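Local coordinates for transcriptional regulator, MarR family (PDB 3G3Z), which probably binds DNA as a winged helix-turn-helix transcription factor of the MarR family, regulating gene expression, at the interface of chains A and B. Coordinates in Å, arbitrary orientation; residue numbers count along the deposited sequence, not the author numbering. Chains: chain A/B, Transcriptional regulator, MarR family.

Contact 1: the interface of chains A and B. Residues chain A 15-16, 19; chain B 9, 13, 129, 132-133, 136.
A:Ile16, on helix 5-25 of one subunit, packs its side chain among B:Ile13, B:Leu129, B:Leu132, B:Ala133 and B:Met136 of the other. It illustrates how MarR-family regulators pair through their N- and C-terminal helices: a branched residue on one helix wedges between two helices of its partner, here 5-26 and 119-143. The two branches of A:Ile16 divide the work. CG1 lies anti to the carbonyl carbon (chi1 -53°) and carries CD1 down onto the surface of helix 119-143, where CD1 sits 3.4 Å from the backbone O of B:Leu129 and 3.7 Å from CB of B:Ala133. CG2 heads instead for helix 5-26 and meets the branch methyl of B:Ile13, CG2 to CG2 at 3.8 Å, the two isoleucines crossing at about a right angle. B:Leu129 also lies crosswise to A:Ile16, presenting CD2 to the CG1 methylene, while CD1 of B:Leu132 touches the CD1 methyl from another side.

B:Met136, a selenomethionine, completes the surroundings of the isoleucine. Its chain bends at chi3 (-29°), turning the terminal methyl CE back towards chain A. There CE presses on CD1 of A:Ile16 at 3.5 Å, a slightly tight fit, and also meets CG1 of A:Val19 at 3.5 Å. A:Val19 approaches the methionine chain obliquely, and the same CG1 lies against CB near the root of that chain. One turn away from A:Val19, A:Leu15 brings its CD2 methyl alongside CB of B:Ala133 at 3.7 Å; the small side chain of B:Ala133 probably helps the two helices come close here.

Contact 2: the interface of chains A and B. Residues chain A 16, 117, 121, 125; chain B 128-129, 131-132.
With CG anti to the backbone N (chi1 -168°) and the chain extended as far as NE, A:Arg121 reaches past the ring of A:Phe117 to B:Asp128, whose own CG stands anti to its carbonyl carbon (chi1 -83°). The pairing lies in the helical dimerisation region of this MarR-family protein, where helix 119-143 of chain B packs against the end of helix 93-117 and the start of helix 119-142 of chain A. The principle shown is a charged clasp set beside an apolar helix contact. NE of A:Arg121 donates to the carboxylate OD1 of B:Asp128 at 2.9 Å, forming a salt bridge. OD1 lies close to the guanidinium plane, but the donor comes from above the carboxylate plane, the two flat groups being turned 71° apart. NH2 adds a weak bond to the same oxygen and also comes near CB of B:Ala131.

A:Phe117 supports the arginine within its own chain. CD of A:Arg121 lies over the centre of the phenyl ring, 3.8 Å above its plane, while NH1 turns back in a weak bond to the backbone O of A:Phe117. These contacts should restrict the guanidinium's swing and help aim NE at the aspartate. The opposite face of the ring is covered near its rim by CG of B:Leu132. CZ of the ring meets CB of B:Asp128 at 3.8 Å, and CE1 lies near that residue's backbone O.

Beyond the ring, A:Leu125 splits its methyls between two leucines. CD1 meets CD2 of B:Leu129 at 3.8 Å, the side chains crossing at about a right angle; CD2 touches CD1 of B:Leu132 at 3.8 Å on an oblique approach. B:Leu132 thus touches both A:Leu125 and the phenyl ring, with A:Ile16 on a further side.

Contact 1: the interface of chains A and B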
# COMPACT_ATOMS: atom_id res chain seq x y z
N LEU A 15 -1.53 2.77 5.31
CA LEU A 15 -2.45 3.91 5.37
C LEU A 15 -2.17 4.91 4.24
O LEU A 15 -3.08 5.33 3.54
CB LEU A 15 -2.39 4.59 6.75
CG LEU A 15 -3.17 5.89 7.00
CD1 LEU A 15 -4.67 5.72 6.77
CD2 LEU A 15 -2.91 6.40 8.42
N ILE A 16 -0.90 5.29 4.07
CA ILE A 16 -0.54 6.19 2.97
C ILE A 16 -0.98 5.57 1.63
O ILE A 16 -1.67 6.22 0.83
CB ILE A 16 0.97 6.53 2.97
CG1 ILE A 16 1.43 7.07 4.33
CG2 ILE A 16 1.30 7.54 1.89
CD1 ILE A 16 0.85 8.42 4.74
N VAL A 19 -4.66 5.88 1.22
CA VAL A 19 -5.10 7.26 1.05
C VAL A 19 -4.75 7.75 -0.35
O VAL A 19 -5.52 8.50 -0.95
CB VAL A 19 -4.54 8.20 2.17
CG1 VAL A 19 -4.87 9.65 1.89
CG2 VAL A 19 -5.12 7.79 3.53
N LEU B 9 6.42 9.91 -4.09
CA LEU B 9 5.87 9.29 -2.89
C LEU B 9 5.09 8.03 -3.26
O LEU B 9 5.30 6.97 -2.69
CB LEU B 9 4.98 10.27 -2.13
CG LEU B 9 4.00 9.67 -1.11
CD1 LEU B 9 4.71 9.23 0.16
CD2 LEU B 9 2.86 10.63 -0.78
N ILE B 13 5.82 4.32 -1.68
CA ILE B 13 4.94 3.64 -0.72
C ILE B 13 4.37 2.34 -1.28
O ILE B 13 4.21 1.36 -0.55
CB ILE B 13 3.80 4.55 -0.17
CG1 ILE B 13 3.19 5.36 -1.31
CG2 ILE B 13 4.34 5.45 0.95
CD1 ILE B 13 1.70 5.46 -1.29
N LEU B 129 4.89 10.09 8.87
CA LEU B 129 3.90 9.33 8.13
C LEU B 129 2.48 9.71 8.55
O LEU B 129 1.62 9.94 7.70
CB LEU B 129 4.16 7.83 8.28
CG LEU B 129 5.36 7.33 7.48
CD1 LEU B 129 5.92 6.04 8.03
CD2 LEU B 129 5.00 7.19 5.99
N LEU B 132 1.77 13.13 7.25
CA LEU B 132 1.54 12.96 5.82
C LEU B 132 0.12 12.49 5.54
O LEU B 132 -0.60 13.08 4.72
CB LEU B 132 2.53 11.97 5.22
CG LEU B 132 3.11 12.24 3.83
CD1 LEU B 132 3.42 10.91 3.17
CD2 LEU B 132 2.20 13.05 2.93
N ALA B 133 -0.28 11.42 6.23
CA ALA B 133 -1.64 10.89 6.09
C ALA B 133 -2.69 11.98 6.37
O ALA B 133 -3.60 12.15 5.57
CB ALA B 133 -1.84 9.66 6.98
N MSE B 136 -3.10 14.63 3.55
CA MSE B 136 -3.71 13.97 2.41
C MSE B 136 -5.20 13.76 2.62
O MSE B 136 -5.99 14.06 1.72
CB MSE B 136 -3.00 12.65 2.10
CG MSE B 136 -1.57 12.79 1.55
SE MSE B 136 -0.61 11.07 1.40
CE MSE B 136 -1.49 10.11 2.83

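Contact 2: the interface of chains A and B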
# COMPACT_ATOMS: atom_id res chain seq x y z
N ILE A 16 -0.90 5.29 4.07
CA ILE A 16 -0.54 6.19 2.97
C ILE A 16 -0.98 5.57 1.63
O ILE A 16 -1.67 6.22 0.83
CB ILE A 16 0.97 6.53 2.97
CG1 ILE A 16 1.43 7.07 4.33
CG2 ILE A 16 1.30 7.54 1.89
CD1 ILE A 16 0.85 8.42 4.74
N PHE A 117 3.96 19.56 4.12
CA PHE A 117 4.97 18.62 4.57
C PHE A 117 6.38 19.20 4.56
O PHE A 117 7.14 18.97 5.49
CB PHE A 117 4.90 17.30 3.79
CG PHE A 117 5.42 16.13 4.58
CD1 PHE A 117 4.76 15.70 5.72
CD2 PHE A 117 6.60 15.50 4.20
CE1 PHE A 117 5.24 14.65 6.48
CE2 PHE A 117 7.10 14.44 4.95
CZ PHE A 117 6.41 14.01 6.09
N ARG A 121 11.95 17.74 4.78
CA ARG A 121 11.25 16.66 5.45
C ARG A 121 10.77 15.57 4.48
O ARG A 121 10.73 14.39 4.83
CB ARG A 121 10.07 17.25 6.19
CG ARG A 121 9.37 16.37 7.18
CD ARG A 121 8.15 17.16 7.58
NE ARG A 121 7.45 16.65 8.73
CZ ARG A 121 6.32 17.19 9.19
NH1 ARG A 121 5.78 18.24 8.57
NH2 ARG A 121 5.73 16.67 10.25
N LEU A 125 11.82 11.68 4.53
CA LEU A 125 10.88 10.57 4.46
C LEU A 125 11.27 9.60 3.35
O LEU A 125 11.25 8.39 3.55
CB LEU A 125 9.44 11.08 4.26
CG LEU A 125 8.37 9.98 4.20
CD1 LEU A 125 8.01 9.46 5.59
CD2 LEU A 125 7.14 10.50 3.51
N ASP B 128 5.93 11.53 11.10
CA ASP B 128 5.96 12.09 9.74
C ASP B 128 4.92 11.42 8.84
O ASP B 128 4.17 12.10 8.13
CB ASP B 128 7.36 11.94 9.12
CG ASP B 128 8.31 13.06 9.53
OD1 ASP B 128 7.87 14.11 10.06
OD2 ASP B 128 9.53 12.89 9.31
N LEU B 129 4.89 10.09 8.87
CA LEU B 129 3.90 9.33 8.13
C LEU B 129 2.48 9.71 8.55
O LEU B 129 1.62 9.94 7.70
CB LEU B 129 4.16 7.83 8.28
CG LEU B 129 5.36 7.33 7.48
CD1 LEU B 129 5.92 6.04 8.03
CD2 LEU B 129 5.00 7.19 5.99
N ALA B 131 1.54 12.61 10.00
CA ALA B 131 1.33 13.97 9.49
C ALA B 131 1.01 13.93 8.01
O ALA B 131 0.06 14.57 7.56
CB ALA B 131 2.55 14.86 9.76
N LEU B 132 1.77 13.13 7.25
CA LEU B 132 1.54 12.96 5.82
C LEU B 132 0.12 12.49 5.54
O LEU B 132 -0.60 13.08 4.72
CB LEU B 132 2.53 11.97 5.22
CG LEU B 132 3.11 12.24 3.83
CD1 LEU B 132 3.42 10.91 3.17
CD2 LEU B 132 2.20 13.05 2.93

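Contacts 1 and 2 are neighbouring parts of one two-fold symmetric interface, the centres of their C-alpha atoms about 7 Å apart. They share A:Ile16, B:Leu129 and B:Leu132, so helix 119-143 of chain B runs through both: contact 1 sets it, with helix 5-26 of its own chain, against helix 5-25 of chain A; contact 2 keeps A:Ile16 and adds helices 93-117 and 119-142. The terminal helices of the subunits are thereby interlocked. Each contact recurs with the chains exchanged. Such a dimer would fit the paired DNA-binding lobes typical of MarR regulators, its helical base probably setting their relative placement.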